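Local coordinates for oxidoreductase, NAD-binding/iron-sulfur cluster-binding protein (Nitratireductor pacificus pht-3B, PDB 6ZXU) that is a catabolic reductive dehalogenase that binds cobalamin and two [4Fe-4S] clusters, and probably removes halogen from organohalides at the corrinoid cobalt, at residues R320-L326 with L692-V698; R336-K340 with Q582-A587; V355-R361 with A480-V484; E401-Y405 with E417-D421; A570-K574 with P697-S701. One frame throughout, in Å; residues are numbered along the deposited sequence.

Contact 1. Residues R320-L326 with L692-V698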
# COMPACT_ATOMS: atom_id res chain seq x y z
N ARG A 320 12.49 -8.22 -18.36
CA ARG A 320 13.03 -9.38 -19.02
C ARG A 320 11.96 -10.30 -19.54
O ARG A 320 12.01 -10.79 -20.66
CB ARG A 320 13.99 -10.13 -18.14
CG ARG A 320 15.20 -9.30 -17.70
CD ARG A 320 16.39 -10.15 -17.25
NE ARG A 320 17.06 -10.86 -18.34
CZ ARG A 320 18.24 -11.46 -18.27
NH1 ARG A 320 18.95 -11.43 -17.14
NH2 ARG A 320 18.67 -12.15 -19.28
N ALA A 321 10.91 -10.50 -18.72
CA ALA A 321 9.77 -11.31 -19.14
C ALA A 321 9.06 -10.71 -20.35
O ALA A 321 8.80 -11.40 -21.29
CB ALA A 321 8.80 -11.48 -17.95
N GLU A 322 8.78 -9.40 -20.30
CA GLU A 322 8.16 -8.69 -21.36
C GLU A 322 8.96 -8.82 -22.66
O GLU A 322 8.38 -8.92 -23.72
CB GLU A 322 8.09 -7.21 -21.01
CG GLU A 322 7.40 -6.44 -22.08
CD GLU A 322 7.12 -5.00 -21.69
OE1 GLU A 322 7.40 -4.56 -20.50
OE2 GLU A 322 6.65 -4.28 -22.64
N ALA A 323 10.29 -8.76 -22.59
CA ALA A 323 11.15 -8.81 -23.76
C ALA A 323 11.26 -10.22 -24.36
O ALA A 323 11.70 -10.34 -25.48
CB ALA A 323 12.54 -8.33 -23.44
N GLY A 324 10.90 -11.26 -23.61
CA GLY A 324 11.01 -12.64 -24.04
C GLY A 324 12.13 -13.41 -23.42
O GLY A 324 12.26 -14.60 -23.71
N ASP A 325 12.95 -12.80 -22.55
CA ASP A 325 14.10 -13.49 -21.93
C ASP A 325 13.74 -14.72 -21.14
O ASP A 325 14.57 -15.57 -20.92
CB ASP A 325 14.84 -12.54 -20.97
CG ASP A 325 15.36 -11.25 -21.60
OD1 ASP A 325 15.20 -11.03 -22.83
OD2 ASP A 325 15.99 -10.42 -20.84
N LEU A 326 12.48 -14.82 -20.67
CA LEU A 326 12.08 -15.95 -19.82
C LEU A 326 11.14 -16.97 -20.55
O LEU A 326 10.45 -17.76 -19.91
CB LEU A 326 11.37 -15.43 -18.58
CG LEU A 326 12.17 -14.88 -17.41
CD1 LEU A 326 13.14 -13.86 -17.77
CD2 LEU A 326 11.27 -14.20 -16.34
N LEU A 692 13.98 -3.04 -24.70
CA LEU A 692 12.97 -4.10 -24.84
C LEU A 692 12.93 -4.74 -26.23
O LEU A 692 12.47 -5.88 -26.36
CB LEU A 692 11.58 -3.54 -24.53
CG LEU A 692 11.28 -3.24 -23.07
CD1 LEU A 692 10.02 -2.40 -22.89
CD2 LEU A 692 11.19 -4.57 -22.27
N ASP A 693 13.47 -4.05 -27.23
CA ASP A 693 13.56 -4.62 -28.59
C ASP A 693 14.53 -5.75 -28.71
O ASP A 693 14.46 -6.49 -29.66
CB ASP A 693 13.91 -3.56 -29.62
N ALA A 694 15.50 -5.87 -27.80
CA ALA A 694 16.43 -7.00 -27.86
C ALA A 694 15.96 -8.10 -26.92
O ALA A 694 15.27 -7.84 -25.94
CB ALA A 694 17.80 -6.56 -27.41
N VAL A 695 16.41 -9.33 -27.18
CA VAL A 695 16.14 -10.47 -26.36
C VAL A 695 17.43 -11.07 -25.84
O VAL A 695 18.39 -11.21 -26.59
CB VAL A 695 15.39 -11.56 -27.16
CG1 VAL A 695 15.01 -12.69 -26.22
CG2 VAL A 695 14.08 -11.00 -27.70
N LEU A 696 17.46 -11.39 -24.55
CA LEU A 696 18.60 -12.01 -23.91
C LEU A 696 18.08 -13.17 -23.05
O LEU A 696 17.77 -12.98 -21.87
CB LEU A 696 19.40 -10.98 -23.07
CG LEU A 696 20.67 -11.58 -22.40
CD1 LEU A 696 21.71 -12.05 -23.41
CD2 LEU A 696 21.31 -10.63 -21.40
N PRO A 697 18.10 -14.37 -23.60
CA PRO A 697 17.60 -15.54 -22.83
C PRO A 697 18.31 -15.65 -21.49
O PRO A 697 19.54 -15.48 -21.42
CB PRO A 697 17.89 -16.71 -23.72
CG PRO A 697 17.87 -16.10 -25.13
CD PRO A 697 18.52 -14.76 -24.99
N VAL A 698 17.53 -15.88 -20.43
CA VAL A 698 18.14 -15.87 -19.11
C VAL A 698 19.17 -17.04 -19.02
O VAL A 698 18.86 -18.18 -19.37
CB VAL A 698 17.08 -15.97 -18.01
CG1 VAL A 698 17.73 -16.17 -16.66
CG2 VAL A 698 16.36 -14.66 -17.90
O HOH W 1 11.94 -8.49 -27.30
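Where helix 317-323 gives way to loop at G324, the segment L692-V698, extended from A694 on, runs past its C-terminal end. The approach is closest at D325 and P697, whose CA atoms lie 4.2 Å apart, and wider at A323 and L692, 5.2 Å. G324 terminates the helix in a Schellman motif: its N reaches A321 O at 3.1 Å, D325 N reaches R320 O at 2.9 Å, and the positive phi of G324 would press any CB against the preceding carbonyl, so glycine fits. The backbone O of D325 accepts from V698 N at 3.0 Å, while its carboxylate OD1 accepts from L696 N at 2.9 Å. R320, in the last turn of the helix, sends NH2 to L696 O at 2.9 Å and NE to D325 OD2 at 2.8 Å, a salt bridge that R314 reinforces. A water joins A323 O, at 2.6 Å, to L692 O, at 2.8 Å. Small and branched side chains fill the gaps: A323 CB meets L692 CD2 at 4.2 Å, and L326 CD1 presses on V698 CG2 at 3.3 Å, with F317 of the cobalamin site against both L326 and V698. A helix end offers carbonyls but few donors; here an aspartate and an arginine, salt-bridged to each other, bind the amide and carbonyl of L696, so an irregular loop is fixed by directional bonds to the helix end.

Contact 2. Residues R336-K340 with Q582-A587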
# COMPACT_ATOMS: atom_id res chain seq x y z
N ARG A 336 -0.90 -9.09 -18.32
CA ARG A 336 -2.19 -9.51 -17.75
C ARG A 336 -2.12 -9.92 -16.29
O ARG A 336 -3.11 -9.83 -15.56
CB ARG A 336 -2.64 -10.73 -18.54
CG ARG A 336 -3.98 -11.15 -18.25
CD ARG A 336 -4.32 -12.46 -18.94
NE ARG A 336 -5.55 -12.86 -18.25
CZ ARG A 336 -5.69 -14.00 -17.60
NH1 ARG A 336 -4.69 -14.89 -17.55
NH2 ARG A 336 -6.89 -14.31 -17.06
N PHE A 337 -0.98 -10.46 -15.86
CA PHE A 337 -0.93 -11.25 -14.63
C PHE A 337 -1.41 -10.53 -13.34
O PHE A 337 -2.04 -11.16 -12.50
CB PHE A 337 0.42 -11.91 -14.41
CG PHE A 337 1.45 -10.99 -13.81
CD1 PHE A 337 2.18 -10.17 -14.61
CD2 PHE A 337 1.65 -10.96 -12.44
CE1 PHE A 337 3.15 -9.31 -14.10
CE2 PHE A 337 2.61 -10.11 -11.91
CZ PHE A 337 3.33 -9.26 -12.74
N PRO A 338 -1.21 -9.21 -13.24
CA PRO A 338 -1.74 -8.57 -12.07
C PRO A 338 -3.11 -7.92 -12.25
O PRO A 338 -3.61 -7.23 -11.32
CB PRO A 338 -0.69 -7.43 -11.81
CG PRO A 338 -0.26 -7.02 -13.19
CD PRO A 338 -0.45 -8.25 -14.08
N MET A 339 -3.70 -8.15 -13.41
CA MET A 339 -4.97 -7.48 -13.77
C MET A 339 -6.07 -8.48 -14.13
O MET A 339 -6.96 -8.17 -14.89
CB MET A 339 -4.71 -6.55 -14.95
CG MET A 339 -3.93 -5.30 -14.53
SD MET A 339 -4.93 -4.24 -13.54
CE MET A 339 -3.79 -3.35 -12.45
N LYS A 340 -6.00 -9.65 -13.55
CA LYS A 340 -6.97 -10.65 -13.79
C LYS A 340 -8.25 -10.44 -12.97
O LYS A 340 -9.30 -10.89 -13.36
CB LYS A 340 -6.40 -12.02 -13.43
CG LYS A 340 -5.11 -12.35 -14.10
CD LYS A 340 -4.81 -13.85 -13.82
CE LYS A 340 -3.37 -14.16 -13.61
NZ LYS A 340 -3.07 -15.61 -13.53
N GLN A 582 1.55 -18.39 -12.90
CA GLN A 582 0.67 -19.30 -12.20
C GLN A 582 -0.80 -18.93 -12.40
O GLN A 582 -1.16 -17.74 -12.52
CB GLN A 582 1.05 -19.43 -10.74
CG GLN A 582 0.76 -18.21 -9.85
CD GLN A 582 -0.58 -18.34 -9.14
OE1 GLN A 582 -1.22 -19.38 -9.20
NE2 GLN A 582 -0.97 -17.31 -8.43
N MET A 583 -1.66 -19.96 -12.51
CA MET A 583 -2.99 -19.80 -13.02
C MET A 583 -4.11 -19.98 -11.98
O MET A 583 -5.28 -19.89 -12.34
CB MET A 583 -3.24 -20.82 -14.14
CG MET A 583 -2.31 -20.66 -15.32
SD MET A 583 -2.52 -21.98 -16.61
CE MET A 583 -1.74 -23.43 -15.79
N LYS A 584 -3.74 -20.22 -10.71
CA LYS A 584 -4.71 -20.39 -9.65
C LYS A 584 -4.80 -19.14 -8.74
O LYS A 584 -5.23 -19.20 -7.60
CB LYS A 584 -4.48 -21.66 -8.91
CG LYS A 584 -4.27 -22.88 -9.80
CD LYS A 584 -4.79 -24.17 -9.28
CE LYS A 584 -4.12 -24.66 -8.05
NZ LYS A 584 -4.98 -25.60 -7.24
N GLY A 585 -4.40 -18.04 -9.28
CA GLY A 585 -4.56 -16.76 -8.65
C GLY A 585 -3.98 -15.66 -9.51
O GLY A 585 -3.52 -15.88 -10.65
N SER A 586 -3.89 -14.45 -8.93
CA SER A 586 -3.27 -13.30 -9.61
C SER A 586 -1.96 -12.87 -8.89
O SER A 586 -2.01 -12.22 -7.87
CB SER A 586 -4.25 -12.17 -9.60
OG SER A 586 -3.88 -11.24 -10.55
N ALA A 587 -0.83 -13.30 -9.42
CA ALA A 587 0.53 -13.03 -8.86
C ALA A 587 0.69 -13.71 -7.50
O ALA A 587 0.10 -14.75 -7.26
CB ALA A 587 0.79 -11.55 -8.81
O HOH W 2 -5.68 -8.95 -10.37
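The ammonium of K340 makes the leading polar contact, with NZ 2.9 Å from G585 O and a weaker bond of 3.0 Å to Q582 O. A lysine suits this place because its long chain carries several protons to carbonyls of a loop with no regular structure. Beside it, S586 OG donates to F337 O at 2.7 Å and also accepts from a water, 2.9 Å away, which bonds weakly to P338 O at 2.9 Å. F337 O and P338 O are offered from a type I turn, R336 to M339, closed by M339 N to R336 O at 2.8 Å. The other loop is braced from within, as Q582 NE2 reaches A587 O at 3.0 Å and Q582 OE1 takes K584 N at 3.1 Å. G585 suits this fully extended, crowded point, where a CB would come within 3.2 Å of Q582 NE2. Further out, A587 CB packs on the edge of the F337 ring, 3.8 Å from CD2, and P338 and S586 both lean on A446 of helix 445-469. Three backbone carbonyls of two irregular loops thus gain donors from one lysine and one serine, tying the loop just before C588, a residue of the cofactor sites, to the turn ahead of helix 342-354.

Contact 3. Residues V355-R361 with A480-V484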
# COMPACT_ATOMS: atom_id res chain seq x y z
N VAL A 355 1.16 8.48 -14.29
CA VAL A 355 2.53 8.47 -14.75
C VAL A 355 2.96 9.85 -15.39
O VAL A 355 4.03 10.37 -15.03
CB VAL A 355 2.81 7.33 -15.68
CG1 VAL A 355 4.22 7.43 -16.21
CG2 VAL A 355 2.61 6.01 -14.96
N PRO A 356 2.12 10.48 -16.21
CA PRO A 356 2.57 11.76 -16.80
C PRO A 356 2.73 12.86 -15.79
O PRO A 356 3.35 13.89 -16.13
CB PRO A 356 1.43 12.10 -17.79
CG PRO A 356 0.85 10.77 -18.14
CD PRO A 356 0.89 10.01 -16.87
N LEU A 357 2.22 12.66 -14.56
CA LEU A 357 2.28 13.69 -13.55
C LEU A 357 3.42 13.52 -12.58
O LEU A 357 3.49 14.24 -11.63
CB LEU A 357 0.95 13.78 -12.78
CG LEU A 357 -0.34 13.94 -13.60
CD1 LEU A 357 -1.49 14.31 -12.68
CD2 LEU A 357 -0.21 14.99 -14.65
N GLN A 358 4.31 12.56 -12.85
CA GLN A 358 5.37 12.17 -11.83
C GLN A 358 6.39 13.25 -11.54
O GLN A 358 6.90 13.32 -10.45
CB GLN A 358 6.03 10.87 -12.23
CG GLN A 358 5.08 9.72 -11.97
CD GLN A 358 5.70 8.36 -12.15
OE1 GLN A 358 6.91 8.21 -12.14
NE2 GLN A 358 4.89 7.36 -12.34
N GLY A 359 6.65 14.15 -12.49
CA GLY A 359 7.46 15.31 -12.23
C GLY A 359 8.71 15.50 -13.09
O GLY A 359 8.86 14.84 -14.09
N THR A 360 9.63 16.33 -12.60
CA THR A 360 10.70 16.92 -13.36
C THR A 360 12.06 16.36 -12.96
O THR A 360 12.28 16.00 -11.82
CB THR A 360 10.82 18.45 -13.07
OG1 THR A 360 10.99 18.70 -11.63
CG2 THR A 360 9.63 19.18 -13.58
N ARG A 361 12.94 16.23 -13.92
CA ARG A 361 14.32 15.83 -13.67
C ARG A 361 15.29 17.02 -13.69
O ARG A 361 16.37 16.92 -13.15
CB ARG A 361 14.77 14.82 -14.69
CG ARG A 361 13.97 13.54 -14.76
CD ARG A 361 14.46 12.66 -15.84
NE ARG A 361 13.65 11.45 -16.08
CZ ARG A 361 12.48 11.43 -16.73
NH1 ARG A 361 11.94 12.56 -17.14
NH2 ARG A 361 11.83 10.29 -16.92
N ALA A 480 4.70 1.85 -12.04
CA ALA A 480 4.54 2.05 -13.48
C ALA A 480 5.75 2.72 -14.11
O ALA A 480 6.02 2.49 -15.29
CB ALA A 480 3.29 2.83 -13.77
N HIS A 481 6.50 3.46 -13.33
CA HIS A 481 7.69 4.11 -13.84
C HIS A 481 8.56 4.60 -12.74
O HIS A 481 8.25 5.60 -12.07
CB HIS A 481 7.28 5.27 -14.75
CG HIS A 481 8.42 5.84 -15.53
ND1 HIS A 481 9.41 6.62 -14.96
CD2 HIS A 481 8.74 5.71 -16.82
CE1 HIS A 481 10.28 6.95 -15.89
NE2 HIS A 481 9.89 6.40 -17.03
N SER A 482 9.65 3.89 -12.49
CA SER A 482 10.68 4.34 -11.54
C SER A 482 12.00 4.47 -12.26
O SER A 482 12.36 3.60 -13.09
CB SER A 482 10.91 3.33 -10.40
OG SER A 482 9.83 3.29 -9.50
N GLU A 483 12.78 5.44 -11.85
CA GLU A 483 14.18 5.50 -12.24
C GLU A 483 15.18 5.14 -11.12
O GLU A 483 16.37 5.23 -11.32
CB GLU A 483 14.44 6.85 -12.88
CG GLU A 483 13.74 6.86 -14.23
CD GLU A 483 13.90 8.14 -15.06
OE1 GLU A 483 14.31 9.18 -14.55
OE2 GLU A 483 13.57 8.08 -16.26
N VAL A 484 14.67 4.80 -9.91
CA VAL A 484 15.49 4.40 -8.79
C VAL A 484 15.04 3.01 -8.33
O VAL A 484 13.89 2.66 -8.51
CB VAL A 484 15.46 5.36 -7.61
CG1 VAL A 484 15.88 6.73 -8.05
CG2 VAL A 484 14.12 5.42 -6.92
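V355 opens its segment in a short 3-10 turn and points at the other loop, where its CG2 packs on A480 CB at 3.5 Å and its CG1 on H481 CB at 4.0 Å. A beta-branched residue suits a spot where one compact apolar surface must cover two neighbours. Q358, whose N bonds to V355 O at 3.1 Å, turns its side chain toward H481. At G359 the chain takes a positive phi that would drive a CB into the preceding carbonyl, so glycine is at home here. R361 closes the segment with its strongest link to the partner loop: NE lies 2.8 Å from E483 OE1 and NH2 2.9 Å from E483 OE2, a bidentate salt bridge in which two parallel N-H groups match a carboxylate edge. R361 NH2 also passes H481 CE1 at 3.8 Å. E483 OE1 is shared, for the hydroxyl of Y419 bonds to it as well, and the backbone of E483 pairs with Y406, a cobalamin-binding residue. The next residue, V484, belongs to the corrinoid pocket itself, its O making a weak hydrogen bond to the cofactor. The contact thus joins the connection between helices 342-354 and 376-390 to the loop between strand 474-477 and helix 486-492, while Q358 and T360 form backbone hydrogen bonds with S476 and A474, along that edge strand of its four-stranded antiparallel sheet.

Contact 4. Residues E401-Y405 with E417-D421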
# COMPACT_ATOMS: atom_id res chain seq x y z
N GLU A 401 21.74 8.31 -3.53
CA GLU A 401 23.06 8.07 -4.01
C GLU A 401 23.05 7.60 -5.44
O GLU A 401 22.07 7.04 -5.91
CB GLU A 401 23.78 7.14 -3.08
CG GLU A 401 23.76 7.65 -1.66
CD GLU A 401 24.54 6.77 -0.71
OE1 GLU A 401 25.69 6.40 -1.06
OE2 GLU A 401 24.02 6.43 0.41
N PRO A 402 24.10 7.89 -6.20
CA PRO A 402 24.04 7.61 -7.65
C PRO A 402 23.82 6.16 -7.95
O PRO A 402 23.10 5.83 -8.92
CB PRO A 402 25.43 8.11 -8.21
CG PRO A 402 25.79 9.16 -7.20
CD PRO A 402 25.31 8.70 -5.86
N TRP A 403 24.34 5.28 -7.12
CA TRP A 403 24.20 3.87 -7.41
C TRP A 403 22.74 3.38 -7.17
O TRP A 403 22.49 2.20 -7.42
CB TRP A 403 25.20 3.03 -6.57
CG TRP A 403 25.19 3.35 -5.11
CD1 TRP A 403 25.91 4.32 -4.48
CD2 TRP A 403 24.41 2.74 -4.10
NE1 TRP A 403 25.64 4.32 -3.14
CE2 TRP A 403 24.69 3.36 -2.92
CE3 TRP A 403 23.45 1.70 -4.11
CZ2 TRP A 403 24.11 2.96 -1.71
CZ3 TRP A 403 22.91 1.32 -2.94
CH2 TRP A 403 23.24 1.94 -1.75
N MET A 404 21.87 4.22 -6.60
CA MET A 404 20.43 3.86 -6.36
C MET A 404 19.57 4.13 -7.65
O MET A 404 18.47 3.63 -7.76
CB MET A 404 19.85 4.69 -5.23
CG MET A 404 20.50 4.44 -3.87
SD MET A 404 19.77 5.54 -2.67
CE MET A 404 20.56 5.00 -1.16
N TYR A 405 20.11 4.88 -8.62
CA TYR A 405 19.47 5.08 -9.89
C TYR A 405 19.82 3.97 -10.83
O TYR A 405 20.95 3.47 -10.84
CB TYR A 405 19.86 6.43 -10.50
CG TYR A 405 19.41 7.67 -9.76
CD1 TYR A 405 20.05 8.09 -8.61
CD2 TYR A 405 18.38 8.44 -10.24
CE1 TYR A 405 19.66 9.24 -7.95
CE2 TYR A 405 17.99 9.61 -9.60
CZ TYR A 405 18.62 10.02 -8.49
OH TYR A 405 18.25 11.17 -7.88
N GLU A 417 20.61 9.87 -15.39
CA GLU A 417 21.47 10.66 -14.55
C GLU A 417 20.99 10.60 -13.13
O GLU A 417 19.79 10.42 -12.87
CB GLU A 417 21.45 12.14 -14.96
CG GLU A 417 21.95 12.38 -16.40
CD GLU A 417 23.35 11.82 -16.65
OE1 GLU A 417 23.55 11.13 -17.73
OE2 GLU A 417 24.24 12.07 -15.76
N ALA A 418 21.89 10.74 -12.20
CA ALA A 418 21.50 10.93 -10.80
C ALA A 418 21.05 12.37 -10.56
O ALA A 418 21.77 13.17 -9.96
CB ALA A 418 22.67 10.54 -9.87
N TYR A 419 19.83 12.71 -10.96
CA TYR A 419 19.45 14.08 -11.05
C TYR A 419 19.01 14.78 -9.78
O TYR A 419 18.96 16.00 -9.77
CB TYR A 419 18.42 14.25 -12.19
CG TYR A 419 17.34 13.18 -12.20
CD1 TYR A 419 16.33 13.21 -11.28
CD2 TYR A 419 17.34 12.19 -13.15
CE1 TYR A 419 15.32 12.23 -11.27
CE2 TYR A 419 16.37 11.23 -13.19
CZ TYR A 419 15.35 11.24 -12.21
OH TYR A 419 14.33 10.31 -12.28
N HIS A 420 18.67 14.08 -8.69
CA HIS A 420 18.22 14.68 -7.49
C HIS A 420 19.09 14.21 -6.30
O HIS A 420 19.61 13.13 -6.29
CB HIS A 420 16.79 14.33 -7.15
CG HIS A 420 15.78 14.93 -8.05
ND1 HIS A 420 14.66 14.25 -8.46
CD2 HIS A 420 15.74 16.12 -8.68
CE1 HIS A 420 13.98 15.00 -9.30
NE2 HIS A 420 14.62 16.14 -9.44
N ASP A 421 19.13 15.03 -5.28
CA ASP A 421 19.96 14.81 -4.09
C ASP A 421 19.39 13.94 -3.01
O ASP A 421 20.14 13.35 -2.28
CB ASP A 421 20.23 16.18 -3.47
CG ASP A 421 21.23 17.06 -4.34
OD1 ASP A 421 22.00 16.48 -5.12
OD2 ASP A 421 21.15 18.33 -4.22
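A418 sits squarely over the Y405 ring: its CA is 3.7 Å from the ring centroid and only 6° off the normal, a CH-pi contact, and its CB lies 3.8 Å from Y405 CE1. A small residue at the centre of an inverse gamma turn lets the backbone itself come down on the aromatic face. A418 CB also meets P402 CB at 4.0 Å, where the proline starts a 3-10 turn. On Y419 the relation is T-shaped, the edge of Y405 facing the Y419 ring with centroids 5.3 Å apart and planes at 75°. At the polar edge Y405 OH donates to H420 O at 2.9 Å, while the H420 ring bonds outward to T520 and S473, and the Y419 hydroxyl to E483. Tyrosine serves twice here, its face and edge taking apolar and aromatic partners and its hydroxyl a backbone carbonyl, so both ends of the loop linking strands 394-399 and 422-429 close on one ring beside V484 of the cobalamin site.

Contact 5. Residues A570-K574 with P697-S701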
# COMPACT_ATOMS: atom_id res chain seq x y z
N ALA A 570 17.31 -14.30 -3.18
CA ALA A 570 16.29 -15.18 -3.67
C ALA A 570 16.52 -15.44 -5.15
O ALA A 570 17.24 -14.71 -5.82
CB ALA A 570 14.93 -14.59 -3.49
N ASP A 571 15.88 -16.47 -5.66
CA ASP A 571 15.95 -16.80 -7.12
C ASP A 571 14.87 -16.02 -7.86
O ASP A 571 13.71 -16.38 -7.87
CB ASP A 571 15.78 -18.29 -7.35
CG ASP A 571 16.15 -18.71 -8.76
OD1 ASP A 571 15.75 -18.05 -9.75
OD2 ASP A 571 16.92 -19.73 -8.90
N VAL A 572 15.28 -14.92 -8.48
CA VAL A 572 14.35 -14.01 -9.06
C VAL A 572 13.73 -14.56 -10.33
O VAL A 572 12.63 -14.16 -10.72
CB VAL A 572 14.95 -12.60 -9.26
CG1 VAL A 572 15.40 -12.03 -7.93
CG2 VAL A 572 16.10 -12.60 -10.24
N GLU A 573 14.43 -15.46 -11.00
CA GLU A 573 13.85 -16.12 -12.17
C GLU A 573 12.68 -17.03 -11.77
O GLU A 573 11.62 -16.98 -12.41
CB GLU A 573 14.89 -16.92 -12.86
CG GLU A 573 14.35 -17.71 -14.05
CD GLU A 573 15.47 -18.51 -14.71
OE1 GLU A 573 16.67 -18.48 -14.25
OE2 GLU A 573 15.17 -19.16 -15.72
N LYS A 574 12.85 -17.83 -10.74
CA LYS A 574 11.77 -18.71 -10.26
C LYS A 574 10.59 -17.91 -9.72
O LYS A 574 9.42 -18.15 -10.13
CB LYS A 574 12.25 -19.65 -9.21
CG LYS A 574 13.21 -20.69 -9.71
CD LYS A 574 13.23 -21.95 -8.85
CE LYS A 574 13.88 -21.65 -7.54
NZ LYS A 574 14.19 -22.87 -6.73
N PRO A 697 18.10 -14.37 -23.60
CA PRO A 697 17.60 -15.54 -22.83
C PRO A 697 18.31 -15.65 -21.49
O PRO A 697 19.54 -15.48 -21.42
CB PRO A 697 17.89 -16.71 -23.72
CG PRO A 697 17.87 -16.10 -25.13
CD PRO A 697 18.52 -14.76 -24.99
N VAL A 698 17.53 -15.88 -20.43
CA VAL A 698 18.14 -15.87 -19.11
C VAL A 698 19.17 -17.04 -19.02
O VAL A 698 18.86 -18.18 -19.37
CB VAL A 698 17.08 -15.97 -18.01
CG1 VAL A 698 17.73 -16.17 -16.66
CG2 VAL A 698 16.36 -14.66 -17.90
N ASP A 699 20.38 -16.77 -18.54
CA ASP A 699 21.41 -17.80 -18.48
C ASP A 699 21.36 -18.53 -17.15
O ASP A 699 22.13 -18.24 -16.25
CB ASP A 699 22.78 -17.15 -18.73
CG ASP A 699 23.94 -18.17 -18.68
OD1 ASP A 699 23.67 -19.39 -18.57
OD2 ASP A 699 25.15 -17.75 -18.68
N ARG A 700 20.52 -19.53 -17.06
CA ARG A 700 20.31 -20.16 -15.76
C ARG A 700 21.49 -20.96 -15.34
O ARG A 700 21.91 -20.89 -14.17
CB ARG A 700 19.04 -21.01 -15.77
CG ARG A 700 18.74 -21.54 -14.40
CD ARG A 700 17.27 -21.79 -14.19
NE ARG A 700 17.08 -22.24 -12.81
CZ ARG A 700 16.82 -21.45 -11.78
NH1 ARG A 700 16.64 -20.15 -11.95
NH2 ARG A 700 16.74 -22.00 -10.60
N SER A 701 22.09 -21.74 -16.22
CA SER A 701 23.25 -22.50 -15.74
C SER A 701 24.36 -21.55 -15.26
O SER A 701 25.04 -21.81 -14.25
CB SER A 701 23.74 -23.47 -16.80
OG SER A 701 23.95 -22.66 -17.88
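A salt-bridge network of D571, E573 and R700 joins the N-terminal ends of two helices, 572-581 and 700-709. R700 NH2 donates to D571 OD2 at 2.8 Å. R700 NH1 is shared more widely: it reaches E573 OE1 at 2.8 Å, D571 OD1 at 3.2 Å and, weakly, D571 OD2 at 3.1 Å. Arginine suits the place because its planar guanidinium can present protons to two carboxylates at once. D571 does more than bind it. As N-cap of helix 572-581 it takes K574 N on OD1 at 3.1 Å, which satisfies an amide of the first turn, while its OD2 also accepts from A678 N. E573 is likewise well supplied, with Y680 hydroxyl on OE1 and K577 on OE2, and K574 NZ finds N552 O. The other helix has its own N-cap, D699, whose OD1 accepts from G702 N and, weakly, from S701 OG at 3.4 Å. Every charged residue in the contact therefore has a partner, and K577, paired with E573 OE2, adds a second positive charge beside the two acids. The segment 570-574 belongs to the iron-sulfur cluster region, and A570 and V572 touch the cobalamin, so the start of helix 700-709 is fastened close to the cofactors. Around the charges, K574 CG lies 3.9 Å from R700 NH2, and V698 CG1 packs 3.5 Å from E573 OE1.

In the fold
Contacts 1 and 5 share P697 and V698, their centres 12 Å apart: one C-terminal loop meets first the end of helix 317-323 and then the start of helix 572-581, with F317 of the cobalamin site beside both. Contacts 3 and 4, 14 Å between centres, touch directly, E483 OE1 lying 2.5 Å from Y419 OH in a probable hydrogen bond. Contact 2 stands apart, 20 Å centre to centre from both 1 and 5. Contacts 3, 4 and 5 touch cobalamin through V484, W403 and A570 with V572; the side chains of A587 and R320 are about 6 and 7 Å from it, and that of K574 is about 7 Å from an iron-sulfur cluster.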